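Endonuclease III (PDB 1ORN) removes damaged bases from DNA as a [4Fe-4S] base-excision repair glycosylase, passing through a covalent enzyme–DNA intermediate. Local coordinates at a contact of chain A with DNA. Coordinates in Å, arbitrary orientation; residue numbers count along the deposited sequence, not the author numbering.

A contact of chain A with DNA. Residues 83-87. With nucleotides of chain B.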
loop_
_atom_site.group_PDB
_atom_site.type_symbol
_atom_site.label_atom_id
_atom_site.label_comp_id
_atom_site.label_asym_id
_atom_site.label_seq_id
_atom_site.Cartn_x
_atom_site.Cartn_y
_atom_site.Cartn_z
ATOM N N ILE A 83 13.970 7.301 6.680
ATOM C CA ILE A 83 12.989 6.331 6.200
ATOM C C ILE A 83 13.428 4.905 6.550
ATOM O O ILE A 83 12.598 4.022 6.796
ATOM C CB ILE A 83 12.834 6.427 4.651
ATOM C CG1 ILE A 83 12.274 7.798 4.251
ATOM C CG2 ILE A 83 11.934 5.308 4.138
ATOM C CD1 ILE A 83 10.852 8.045 4.694
ATOM N N GLY A 84 14.739 4.690 6.584
ATOM C CA GLY A 84 15.262 3.363 6.849
ATOM C C GLY A 84 15.444 2.717 5.487
ATOM O O GLY A 84 14.941 3.253 4.495
ATOM N N LEU A 85 16.147 1.587 5.416
ATOM C CA LEU A 85 16.382 0.912 4.136
ATOM C C LEU A 85 16.788 1.964 3.104
ATOM O O LEU A 85 16.548 1.802 1.901
ATOM C CB LEU A 85 15.101 0.199 3.662
ATOM C CG LEU A 85 14.437 -0.796 4.625
ATOM C CD1 LEU A 85 13.236 -1.453 3.951
ATOM C CD2 LEU A 85 15.442 -1.863 5.037
ATOM N N TYR A 86 17.425 3.030 3.585
ATOM C CA TYR A 86 17.818 4.157 2.743
ATOM C C TYR A 86 18.891 3.936 1.690
ATOM O O TYR A 86 18.930 4.658 0.692
ATOM C CB TYR A 86 18.218 5.351 3.614
ATOM C CG TYR A 86 19.460 5.130 4.447
ATOM C CD1 TYR A 86 19.407 4.418 5.644
ATOM C CD2 TYR A 86 20.692 5.635 4.032
ATOM C CE1 TYR A 86 20.552 4.214 6.409
ATOM C CE2 TYR A 86 21.840 5.437 4.787
ATOM C CZ TYR A 86 21.764 4.728 5.972
ATOM O OH TYR A 86 22.899 4.543 6.727
ATOM N N ARG A 87 19.766 2.960 1.892
ATOM C CA ARG A 87 20.801 2.718 0.905
ATOM C C ARG A 87 20.181 2.095 -0.336
ATOM O O ARG A 87 20.400 2.566 -1.451
ATOM C CB ARG A 87 21.890 1.810 1.470
ATOM C CG ARG A 87 22.622 2.404 2.660
ATOM C CD ARG A 87 24.000 1.784 2.800
ATOM N NE ARG A 87 24.706 2.272 3.980
ATOM C CZ ARG A 87 24.405 1.924 5.226
ATOM N NH1 ARG A 87 23.408 1.078 5.463
ATOM N NH2 ARG A 87 25.105 2.419 6.238
ATOM P P DC B 5 22.445 -6.268 5.828
ATOM O OP1 DC B 5 23.785 -5.744 5.464
ATOM O OP2 DC B 5 22.133 -6.575 7.247
ATOM O "O5'" DC B 5 21.351 -5.250 5.277
ATOM C "C5'" DC B 5 21.275 -4.973 3.883
ATOM C "C4'" DC B 5 20.026 -4.183 3.570
ATOM O "O4'" DC B 5 18.847 -5.026 3.622
ATOM C "C3'" DC B 5 19.749 -3.003 4.508
ATOM O "O3'" DC B 5 19.293 -1.897 3.728
ATOM C "C2'" DC B 5 18.593 -3.505 5.356
ATOM C "C1'" DC B 5 17.843 -4.311 4.319
ATOM N N1 DC B 5 16.825 -5.258 4.801
ATOM C C2 DC B 5 15.613 -5.324 4.106
ATOM O O2 DC B 5 15.467 -4.625 3.091
ATOM N N3 DC B 5 14.637 -6.143 4.550
ATOM C C4 DC B 5 14.837 -6.894 5.634
ATOM N N4 DC B 5 13.834 -7.677 6.037
ATOM C C5 DC B 5 16.074 -6.870 6.351
ATOM C C6 DC B 5 17.034 -6.045 5.901
ATOM P P DG B 6 19.991 -0.461 3.886
ATOM O OP1 DG B 6 19.594 0.341 2.693
ATOM O OP2 DG B 6 21.431 -0.658 4.193
ATOM O "O5'" DG B 6 19.283 0.178 5.160
ATOM C "C5'" DG B 6 19.733 -0.096 6.489
ATOM C "C4'" DG B 6 18.874 0.659 7.476
ATOM O "O4'" DG B 6 17.496 0.225 7.362
ATOM C "C3'" DG B 6 19.224 0.526 8.959
ATOM O "O3'" DG B 6 18.887 1.770 9.580
ATOM C "C2'" DG B 6 18.225 -0.509 9.445
ATOM C "C1'" DG B 6 17.000 -0.087 8.653
ATOM N N9 DG B 6 15.944 -1.083 8.504
ATOM C C8 DG B 6 16.084 -2.449 8.477
ATOM N N7 DG B 6 14.951 -3.078 8.314
ATOM C C5 DG B 6 14.003 -2.065 8.231
ATOM C C6 DG B 6 12.599 -2.136 8.043
ATOM O O6 DG B 6 11.893 -3.139 7.906
ATOM N N1 DG B 6 12.020 -0.869 8.023
ATOM C C2 DG B 6 12.707 0.317 8.162
ATOM N N2 DG B 6 11.967 1.448 8.127
ATOM N N3 DG B 6 14.017 0.394 8.328
ATOM C C4 DG B 6 14.599 -0.828 8.353
ATOM P P DT B 7 19.914 2.476 10.592
ATOM O OP1 DT B 7 21.162 2.770 9.841
ATOM O OP2 DT B 7 19.976 1.671 11.839
ATOM O "O5'" DT B 7 19.178 3.850 10.912
ATOM C "C5'" DT B 7 18.744 4.691 9.848
ATOM C "C4'" DT B 7 17.334 5.179 10.092
ATOM O "O4'" DT B 7 16.377 4.095 9.965
ATOM C "C3'" DT B 7 17.084 5.816 11.460
ATOM O "O3'" DT B 7 16.375 7.043 11.278
ATOM C "C2'" DT B 7 16.225 4.792 12.187
ATOM C "C1'" DT B 7 15.460 4.137 11.046
ATOM N N1 DT B 7 14.993 2.754 11.308
ATOM C C2 DT B 7 13.652 2.465 11.119
ATOM O O2 DT B 7 12.833 3.294 10.760
ATOM N N3 DT B 7 13.306 1.155 11.368
ATOM C C4 DT B 7 14.142 0.133 11.775
ATOM O O4 DT B 7 13.691 -0.998 11.942
ATOM C C5 DT B 7 15.526 0.509 11.968
ATOM C C7 DT B 7 16.501 -0.526 12.430
ATOM C C6 DT B 7 15.878 1.781 11.724
#
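Leu85 wedges into the strand between DC5 and the unpaired guanine DG6, and its side chain lies against one face of the purine. Its branch carbon CG sits over the six-membered ring, 3.7 Å from the ring centroid, while methyl CD2 covers the five-membered ring at 3.4 Å from that centroid. With CG anti to the carbonyl carbon (chi1 -55°) and CD2 swung towards the neighbouring nucleotide, the same methyl also meets the base of DC5, coming 3.4 Å from its carbonyl oxygen O2. The guanine has lost its partner, yet DC5 and DT7 on either side remain base-paired. Polar readout of the base comes from the sugar edge, where the exocyclic amine N2 donates to the carbonyl O of Ile83 at 3.0 Å, in the carbonyl plane but somewhat bent (131° at H). An amine here is a feature of guanine that adenine lacks, although one bond does not establish specificity.

Other polar contacts grip the sugar-phosphate backbone. Leu85 N donates to the deoxyribose ring oxygen O4' of DG6 (2.7 Å). At the start of helix 86-103, Arg87 holds the DG6 phosphate twice: its backbone N bonds to OP1 at 2.7 Å, and NH1 reaches OP2 in the guanidinium plane, forming a salt bridge of 2.9 Å. Tyr86 OH lies over the rim of one guanidinium face and probably helps to set its tilt, while the tyrosine ring turns its edge towards OP1 of DT7. Replacing Arg87 with an alanine would probably leave OP2 of DG6 without its charged mate and the phosphate held less firmly, though the backbone bond to OP1 could persist.

Together, the Leu85 wedge and the phosphate contacts probably hold the estranged guanine in place and help to stabilise the distorted DNA while the glycosylase engages the lesion.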